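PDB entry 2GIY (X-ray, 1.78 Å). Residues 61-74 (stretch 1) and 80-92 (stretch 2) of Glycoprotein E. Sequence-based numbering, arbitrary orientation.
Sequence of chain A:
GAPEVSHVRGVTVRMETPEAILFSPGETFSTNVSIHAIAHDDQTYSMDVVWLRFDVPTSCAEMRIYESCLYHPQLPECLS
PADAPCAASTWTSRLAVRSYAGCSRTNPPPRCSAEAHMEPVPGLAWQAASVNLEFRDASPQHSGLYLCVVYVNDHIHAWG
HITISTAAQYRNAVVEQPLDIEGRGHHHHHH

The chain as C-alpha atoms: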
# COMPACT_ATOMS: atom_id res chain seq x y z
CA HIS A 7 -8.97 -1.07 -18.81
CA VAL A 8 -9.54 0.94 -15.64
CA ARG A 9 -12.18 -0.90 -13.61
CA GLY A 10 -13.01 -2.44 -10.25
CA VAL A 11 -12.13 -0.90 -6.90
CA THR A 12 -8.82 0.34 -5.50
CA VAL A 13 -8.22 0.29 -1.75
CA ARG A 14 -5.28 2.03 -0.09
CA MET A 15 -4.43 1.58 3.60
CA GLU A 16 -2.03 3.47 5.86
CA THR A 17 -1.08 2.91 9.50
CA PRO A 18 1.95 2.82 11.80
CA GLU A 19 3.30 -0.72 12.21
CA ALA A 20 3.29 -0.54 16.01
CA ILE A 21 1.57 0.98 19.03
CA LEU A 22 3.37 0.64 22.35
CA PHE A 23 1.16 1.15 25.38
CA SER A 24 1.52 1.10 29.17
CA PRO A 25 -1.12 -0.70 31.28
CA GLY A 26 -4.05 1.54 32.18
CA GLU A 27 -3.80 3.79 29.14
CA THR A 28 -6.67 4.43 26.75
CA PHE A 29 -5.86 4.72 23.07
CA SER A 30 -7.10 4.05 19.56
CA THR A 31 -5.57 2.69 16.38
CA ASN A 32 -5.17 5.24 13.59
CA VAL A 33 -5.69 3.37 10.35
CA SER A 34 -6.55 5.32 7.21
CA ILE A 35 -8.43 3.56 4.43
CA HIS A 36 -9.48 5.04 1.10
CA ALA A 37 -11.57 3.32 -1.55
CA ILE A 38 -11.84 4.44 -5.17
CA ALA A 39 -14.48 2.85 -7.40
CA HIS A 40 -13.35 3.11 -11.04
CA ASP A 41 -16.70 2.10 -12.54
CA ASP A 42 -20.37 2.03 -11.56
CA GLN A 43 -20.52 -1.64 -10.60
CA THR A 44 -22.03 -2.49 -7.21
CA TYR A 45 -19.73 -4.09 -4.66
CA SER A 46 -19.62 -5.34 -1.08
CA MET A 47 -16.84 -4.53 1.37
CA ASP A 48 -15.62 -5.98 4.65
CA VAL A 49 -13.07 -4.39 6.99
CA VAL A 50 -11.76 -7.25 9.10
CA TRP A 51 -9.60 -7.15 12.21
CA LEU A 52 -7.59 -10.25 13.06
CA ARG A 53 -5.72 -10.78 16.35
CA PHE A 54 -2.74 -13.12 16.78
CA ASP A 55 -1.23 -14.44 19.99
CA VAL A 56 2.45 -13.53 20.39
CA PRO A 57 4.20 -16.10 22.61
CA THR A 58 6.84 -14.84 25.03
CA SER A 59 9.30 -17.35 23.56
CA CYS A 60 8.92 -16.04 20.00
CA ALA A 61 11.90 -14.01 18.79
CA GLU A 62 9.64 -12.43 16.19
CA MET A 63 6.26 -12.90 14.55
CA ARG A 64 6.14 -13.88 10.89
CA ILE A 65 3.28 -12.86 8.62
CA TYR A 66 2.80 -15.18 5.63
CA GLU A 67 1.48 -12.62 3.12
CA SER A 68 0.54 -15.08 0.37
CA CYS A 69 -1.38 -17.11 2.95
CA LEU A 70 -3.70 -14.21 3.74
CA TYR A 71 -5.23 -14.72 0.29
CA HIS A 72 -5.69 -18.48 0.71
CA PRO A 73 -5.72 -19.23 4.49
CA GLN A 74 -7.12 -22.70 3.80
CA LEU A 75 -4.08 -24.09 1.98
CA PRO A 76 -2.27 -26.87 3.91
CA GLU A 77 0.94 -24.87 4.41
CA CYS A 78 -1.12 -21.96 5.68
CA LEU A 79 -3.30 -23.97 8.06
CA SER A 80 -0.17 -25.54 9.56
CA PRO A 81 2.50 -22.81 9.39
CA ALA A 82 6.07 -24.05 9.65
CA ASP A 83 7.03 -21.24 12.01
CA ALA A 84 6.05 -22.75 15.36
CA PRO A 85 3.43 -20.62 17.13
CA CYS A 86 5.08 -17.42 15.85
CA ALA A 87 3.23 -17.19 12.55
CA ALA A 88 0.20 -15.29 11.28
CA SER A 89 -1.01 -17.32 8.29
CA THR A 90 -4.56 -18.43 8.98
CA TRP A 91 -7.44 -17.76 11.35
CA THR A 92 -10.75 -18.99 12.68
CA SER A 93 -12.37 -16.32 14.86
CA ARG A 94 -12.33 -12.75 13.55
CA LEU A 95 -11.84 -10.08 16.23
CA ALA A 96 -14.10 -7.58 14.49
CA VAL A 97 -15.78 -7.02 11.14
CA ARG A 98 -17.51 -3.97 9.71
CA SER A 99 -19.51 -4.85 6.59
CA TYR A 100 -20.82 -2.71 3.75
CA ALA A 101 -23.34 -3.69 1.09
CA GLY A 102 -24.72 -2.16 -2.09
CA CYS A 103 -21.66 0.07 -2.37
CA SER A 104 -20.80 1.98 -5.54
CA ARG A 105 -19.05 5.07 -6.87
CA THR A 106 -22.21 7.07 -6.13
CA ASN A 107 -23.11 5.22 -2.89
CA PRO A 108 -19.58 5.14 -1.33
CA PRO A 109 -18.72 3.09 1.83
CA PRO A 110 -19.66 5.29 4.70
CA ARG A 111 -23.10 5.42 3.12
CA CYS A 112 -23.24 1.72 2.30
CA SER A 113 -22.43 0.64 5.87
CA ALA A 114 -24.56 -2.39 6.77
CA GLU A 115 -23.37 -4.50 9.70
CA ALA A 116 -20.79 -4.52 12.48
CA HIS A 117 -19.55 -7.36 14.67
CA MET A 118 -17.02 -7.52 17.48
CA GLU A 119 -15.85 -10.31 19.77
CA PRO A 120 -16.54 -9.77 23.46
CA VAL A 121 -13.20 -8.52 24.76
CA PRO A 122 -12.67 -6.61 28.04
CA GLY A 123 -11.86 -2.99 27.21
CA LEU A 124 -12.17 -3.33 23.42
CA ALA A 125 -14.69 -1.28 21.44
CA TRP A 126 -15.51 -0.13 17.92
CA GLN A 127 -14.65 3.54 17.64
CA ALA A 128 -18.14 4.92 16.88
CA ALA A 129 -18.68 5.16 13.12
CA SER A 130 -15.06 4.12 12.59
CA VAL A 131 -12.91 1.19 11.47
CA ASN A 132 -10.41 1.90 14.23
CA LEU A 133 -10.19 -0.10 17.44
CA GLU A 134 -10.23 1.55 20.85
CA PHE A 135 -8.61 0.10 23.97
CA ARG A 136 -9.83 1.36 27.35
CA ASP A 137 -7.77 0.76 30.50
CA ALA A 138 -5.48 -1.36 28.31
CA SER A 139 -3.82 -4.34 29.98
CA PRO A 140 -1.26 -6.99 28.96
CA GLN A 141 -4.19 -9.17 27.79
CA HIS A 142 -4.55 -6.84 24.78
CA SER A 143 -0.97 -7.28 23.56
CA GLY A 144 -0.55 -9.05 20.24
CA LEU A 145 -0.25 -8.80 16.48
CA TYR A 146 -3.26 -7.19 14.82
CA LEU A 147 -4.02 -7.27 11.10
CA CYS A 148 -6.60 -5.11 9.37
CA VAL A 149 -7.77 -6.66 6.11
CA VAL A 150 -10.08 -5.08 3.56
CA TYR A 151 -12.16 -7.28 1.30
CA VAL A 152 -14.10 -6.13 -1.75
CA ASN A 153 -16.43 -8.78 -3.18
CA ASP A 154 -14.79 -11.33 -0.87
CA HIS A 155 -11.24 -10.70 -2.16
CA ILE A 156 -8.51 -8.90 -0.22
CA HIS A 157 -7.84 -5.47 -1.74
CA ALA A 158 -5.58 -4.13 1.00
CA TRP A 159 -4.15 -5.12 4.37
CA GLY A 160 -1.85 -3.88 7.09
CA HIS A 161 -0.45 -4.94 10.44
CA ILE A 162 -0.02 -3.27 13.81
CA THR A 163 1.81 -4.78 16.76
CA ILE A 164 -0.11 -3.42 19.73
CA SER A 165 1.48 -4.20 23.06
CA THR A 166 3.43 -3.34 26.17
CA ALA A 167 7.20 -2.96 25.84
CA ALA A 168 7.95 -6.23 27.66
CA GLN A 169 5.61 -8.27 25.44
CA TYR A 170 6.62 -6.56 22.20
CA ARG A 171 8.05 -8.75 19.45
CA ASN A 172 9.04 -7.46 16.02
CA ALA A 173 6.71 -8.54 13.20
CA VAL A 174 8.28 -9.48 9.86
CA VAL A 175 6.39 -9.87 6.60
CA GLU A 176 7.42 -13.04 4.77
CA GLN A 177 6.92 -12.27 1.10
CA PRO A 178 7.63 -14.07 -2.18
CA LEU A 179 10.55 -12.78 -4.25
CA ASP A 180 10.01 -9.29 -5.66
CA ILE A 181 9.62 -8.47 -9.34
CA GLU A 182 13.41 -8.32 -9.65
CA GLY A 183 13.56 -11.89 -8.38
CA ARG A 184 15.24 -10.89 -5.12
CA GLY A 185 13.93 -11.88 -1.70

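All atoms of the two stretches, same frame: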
# COMPACT_ATOMS: atom_id res chain seq x y z
N ALA A 61 10.90 -15.05 19.00
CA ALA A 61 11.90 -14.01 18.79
C ALA A 61 11.23 -12.92 17.96
O ALA A 61 11.49 -11.73 18.14
CB ALA A 61 13.10 -14.58 18.04
N GLU A 62 10.36 -13.35 17.06
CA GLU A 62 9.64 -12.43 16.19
C GLU A 62 8.43 -13.13 15.60
O GLU A 62 8.39 -14.36 15.55
CB GLU A 62 10.55 -11.94 15.07
CG GLU A 62 11.28 -13.06 14.34
CD GLU A 62 12.20 -12.54 13.26
OE1 GLU A 62 13.05 -11.68 13.56
OE2 GLU A 62 12.07 -13.00 12.10
N MET A 63 7.46 -12.35 15.16
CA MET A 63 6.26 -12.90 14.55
C MET A 63 6.49 -12.85 13.05
O MET A 63 7.11 -11.92 12.54
CB MET A 63 5.03 -12.07 14.92
CG MET A 63 4.58 -12.24 16.36
SD MET A 63 4.08 -13.95 16.69
CE MET A 63 2.66 -14.07 15.63
N ARG A 64 5.99 -13.86 12.34
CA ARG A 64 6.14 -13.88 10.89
C ARG A 64 4.78 -13.93 10.22
O ARG A 64 3.97 -14.81 10.50
CB ARG A 64 6.99 -15.08 10.48
CG ARG A 64 8.35 -15.07 11.15
CD ARG A 64 9.35 -15.97 10.46
NE ARG A 64 10.65 -15.89 11.12
CZ ARG A 64 11.77 -16.41 10.63
NH1 ARG A 64 11.75 -17.04 9.47
NH2 ARG A 64 12.91 -16.29 11.31
N ILE A 65 4.54 -12.95 9.35
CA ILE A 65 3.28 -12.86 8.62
C ILE A 65 3.47 -13.47 7.23
O ILE A 65 4.29 -12.99 6.45
CB ILE A 65 2.83 -11.37 8.48
CG1 ILE A 65 2.60 -10.77 9.87
CG2 ILE A 65 1.55 -11.28 7.66
CD1 ILE A 65 2.43 -9.25 9.88
N TYR A 66 2.72 -14.53 6.93
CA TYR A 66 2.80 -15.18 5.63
C TYR A 66 1.84 -14.44 4.69
O TYR A 66 0.67 -14.80 4.59
CB TYR A 66 2.38 -16.65 5.74
CG TYR A 66 3.35 -17.57 6.48
CD1 TYR A 66 4.49 -17.08 7.12
CD2 TYR A 66 3.11 -18.95 6.53
CE1 TYR A 66 5.37 -17.94 7.81
CE2 TYR A 66 3.98 -19.81 7.20
CZ TYR A 66 5.10 -19.31 7.84
OH TYR A 66 5.93 -20.18 8.50
N GLU A 67 2.34 -13.41 4.01
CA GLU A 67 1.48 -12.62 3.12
C GLU A 67 0.65 -13.39 2.11
O GLU A 67 -0.55 -13.15 1.98
CB GLU A 67 2.32 -11.55 2.40
CG GLU A 67 1.50 -10.70 1.43
CD GLU A 67 2.29 -9.52 0.90
OE1 GLU A 67 3.47 -9.69 0.57
OE2 GLU A 67 1.71 -8.41 0.81
N SER A 68 1.27 -14.31 1.37
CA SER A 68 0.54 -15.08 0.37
C SER A 68 -0.59 -15.88 1.00
O SER A 68 -1.64 -16.08 0.38
CB SER A 68 1.48 -16.04 -0.37
OG SER A 68 2.02 -17.00 0.52
N CYS A 69 -0.38 -16.33 2.23
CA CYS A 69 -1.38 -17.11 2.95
C CYS A 69 -2.66 -16.33 3.27
O CYS A 69 -3.73 -16.92 3.37
CB CYS A 69 -0.79 -17.65 4.24
SG CYS A 69 0.20 -19.16 4.02
N LEU A 70 -2.53 -15.02 3.44
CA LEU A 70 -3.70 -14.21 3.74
C LEU A 70 -4.76 -14.37 2.65
O LEU A 70 -5.96 -14.33 2.93
CB LEU A 70 -3.30 -12.73 3.86
CG LEU A 70 -2.20 -12.40 4.88
CD1 LEU A 70 -1.94 -10.89 4.87
CD2 LEU A 70 -2.62 -12.85 6.27
N TYR A 71 -4.31 -14.57 1.41
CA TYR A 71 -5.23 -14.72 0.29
C TYR A 71 -5.84 -16.11 0.15
O TYR A 71 -6.87 -16.27 -0.50
CB TYR A 71 -4.54 -14.32 -1.01
CG TYR A 71 -3.99 -12.91 -0.98
CD1 TYR A 71 -2.71 -12.66 -0.50
CD2 TYR A 71 -4.77 -11.83 -1.38
CE1 TYR A 71 -2.22 -11.36 -0.42
CE2 TYR A 71 -4.29 -10.53 -1.30
CZ TYR A 71 -3.02 -10.30 -0.82
OH TYR A 71 -2.56 -9.01 -0.71
N HIS A 72 -5.20 -17.11 0.74
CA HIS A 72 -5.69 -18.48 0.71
C HIS A 72 -5.32 -19.18 2.02
O HIS A 72 -4.52 -20.11 2.04
CB HIS A 72 -5.12 -19.24 -0.50
CG HIS A 72 -3.65 -19.03 -0.72
ND1 HIS A 72 -2.69 -19.49 0.16
CD2 HIS A 72 -2.98 -18.42 -1.72
CE1 HIS A 72 -1.49 -19.17 -0.30
NE2 HIS A 72 -1.64 -18.52 -1.44
N PRO A 73 -5.93 -18.72 3.13
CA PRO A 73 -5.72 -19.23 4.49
C PRO A 73 -6.12 -20.68 4.71
O PRO A 73 -5.92 -21.22 5.80
CB PRO A 73 -6.54 -18.26 5.34
CG PRO A 73 -7.68 -17.92 4.43
CD PRO A 73 -6.98 -17.69 3.11
N GLN A 74 -6.69 -21.31 3.69
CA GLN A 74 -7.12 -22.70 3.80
C GLN A 74 -6.15 -23.69 3.15
O GLN A 74 -6.41 -24.89 3.13
CB GLN A 74 -8.51 -22.87 3.19
CG GLN A 74 -9.63 -22.14 3.92
CD GLN A 74 -10.11 -22.88 5.15
OE1 GLN A 74 -11.37 -23.31 5.13
NE2 GLN A 74 -9.36 -23.08 6.11
N SER A 80 -1.19 -25.02 8.66
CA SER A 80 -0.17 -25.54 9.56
C SER A 80 1.16 -24.85 9.26
O SER A 80 2.08 -25.46 8.71
CB SER A 80 -0.02 -27.06 9.38
OG SER A 80 -1.24 -27.74 9.66
N PRO A 81 1.27 -23.57 9.64
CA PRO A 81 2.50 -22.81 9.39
C PRO A 81 3.75 -23.41 10.01
O PRO A 81 3.78 -23.78 11.19
CB PRO A 81 2.17 -21.42 9.95
CG PRO A 81 1.20 -21.73 11.05
CD PRO A 81 0.32 -22.79 10.44
N ALA A 82 4.81 -23.49 9.21
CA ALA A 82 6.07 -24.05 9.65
C ALA A 82 6.69 -23.31 10.82
O ALA A 82 7.39 -23.90 11.63
CB ALA A 82 7.06 -24.09 8.49
N ASP A 83 6.42 -22.01 10.94
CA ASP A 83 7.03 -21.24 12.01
C ASP A 83 6.48 -21.30 13.43
O ASP A 83 6.10 -20.28 14.01
CB ASP A 83 7.17 -19.78 11.55
CG ASP A 83 8.34 -19.60 10.60
OD1 ASP A 83 9.49 -19.76 11.06
OD2 ASP A 83 8.12 -19.34 9.40
N ALA A 84 6.50 -22.51 13.99
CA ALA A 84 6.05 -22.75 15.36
C ALA A 84 4.81 -21.92 15.65
O ALA A 84 3.98 -21.73 14.75
CB ALA A 84 7.20 -22.40 16.30
N PRO A 85 4.64 -21.42 16.89
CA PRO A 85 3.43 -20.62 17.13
C PRO A 85 3.70 -19.12 16.93
O PRO A 85 3.00 -18.27 17.49
CB PRO A 85 3.11 -20.93 18.59
CG PRO A 85 4.48 -20.96 19.19
CD PRO A 85 5.26 -21.79 18.18
N CYS A 86 4.71 -18.81 16.12
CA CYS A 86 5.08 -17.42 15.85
C CYS A 86 4.71 -16.98 14.45
O CYS A 86 5.39 -16.13 13.87
CB CYS A 86 6.60 -17.24 16.01
SG CYS A 86 7.30 -18.02 17.49
N ALA A 87 3.64 -17.54 13.90
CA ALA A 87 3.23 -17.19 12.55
C ALA A 87 1.78 -16.75 12.43
O ALA A 87 0.91 -17.27 13.12
CB ALA A 87 3.47 -18.37 11.61
N ALA A 88 1.54 -15.78 11.55
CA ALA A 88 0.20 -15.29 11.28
C ALA A 88 -0.01 -15.72 9.83
O ALA A 88 0.54 -15.12 8.91
CB ALA A 88 0.15 -13.77 11.40
N SER A 89 -0.79 -16.78 9.63
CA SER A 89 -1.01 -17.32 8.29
C SER A 89 -2.42 -17.84 8.05
O SER A 89 -2.78 -18.18 6.92
CB SER A 89 -0.02 -18.45 8.02
OG SER A 89 -0.24 -19.53 8.93
N THR A 90 -3.20 -17.94 9.11
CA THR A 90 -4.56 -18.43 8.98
C THR A 90 -5.33 -17.99 10.22
O THR A 90 -4.73 -17.51 11.18
CB THR A 90 -4.59 -19.97 8.86
OG1 THR A 90 -5.88 -20.41 8.44
CG2 THR A 90 -4.26 -20.62 10.21
N TRP A 91 -6.65 -18.15 10.20
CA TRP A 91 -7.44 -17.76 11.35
C TRP A 91 -8.79 -18.46 11.36
O TRP A 91 -9.21 -19.05 10.37
CB TRP A 91 -7.63 -16.23 11.35
CG TRP A 91 -8.27 -15.70 10.10
CD1 TRP A 91 -9.61 -15.53 9.87
CD2 TRP A 91 -7.61 -15.32 8.89
NE1 TRP A 91 -9.82 -15.07 8.59
CE2 TRP A 91 -8.61 -14.93 7.97
CE3 TRP A 91 -6.26 -15.27 8.49
CZ2 TRP A 91 -8.30 -14.50 6.67
CZ3 TRP A 91 -5.96 -14.84 7.20
CH2 TRP A 91 -6.98 -14.46 6.30
N THR A 92 -9.44 -18.40 12.51
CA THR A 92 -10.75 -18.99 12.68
C THR A 92 -11.65 -17.83 13.09
O THR A 92 -12.37 -17.27 12.26
CB THR A 92 -10.74 -20.09 13.77
OG1 THR A 92 -10.13 -19.59 14.97
CG2 THR A 92 -9.96 -21.31 13.28

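The apolar contacts fall into separate patches along the two segments. At one end, Pro 73 lies over a face of the Trp 91 ring: its CB is 4.1 Å from the centroid of the six-membered ring and only 20° off the ring normal, the geometry of a CH-pi contact. Leu 70 adds to this patch, its CD2 lying 4.0 Å from Trp 91 CZ3, while its carbonyl oxygen sits at the ring edge. On the strands, Ile 65 and Ala 88 point to the same face of the sheet, with Ile 65 CG1 4.2 Å from Ala 88 CB. Arg 64 and Ala 87 point to the other face. Ala 87 CB covers one face of the Tyr 66 ring, 4.2 Å from Tyr 66 CZ, and Pro 81 CB approaches Tyr 66 CE2 to 3.7 Å.

The backbones pair in parallel, with CA-CA spacings of 4.7 Å for both Arg 64–Ala 87 and Ile 65–Ala 88. Three hydrogen bonds fix this register: Arg 64 N to Cys 86 O (2.8 Å, 155° at the hydrogen), Ala 88 N to Arg 64 O (2.8 Å, 166°) and Tyr 66 N to Ala 88 O (3.0 Å, 163°). Beyond the strands, Thr 90 OG1 donates to Pro 73 O at 2.8 Å, whereas the buried Ser 89 O finds no polar partner in the model.

At the polar edge, Asp 83 engages Tyr 66 twice. Tyr 66 OH donates to Asp 83 OD2 at 2.5 Å and accepts from Asp 83 N at 3.1 Å, so the hydroxyl serves as both donor and acceptor. Arg 64 NH1 and Asp 83 OD1 form a long salt bridge of 3.9 Å; because the oxygen lies over the guanidinium face, no N-H points at it and the attraction is one of charge alone. Arg 64 NE also pairs with Glu 62 OE2 at 3.4 Å, placing the guanidinium near two carboxylates.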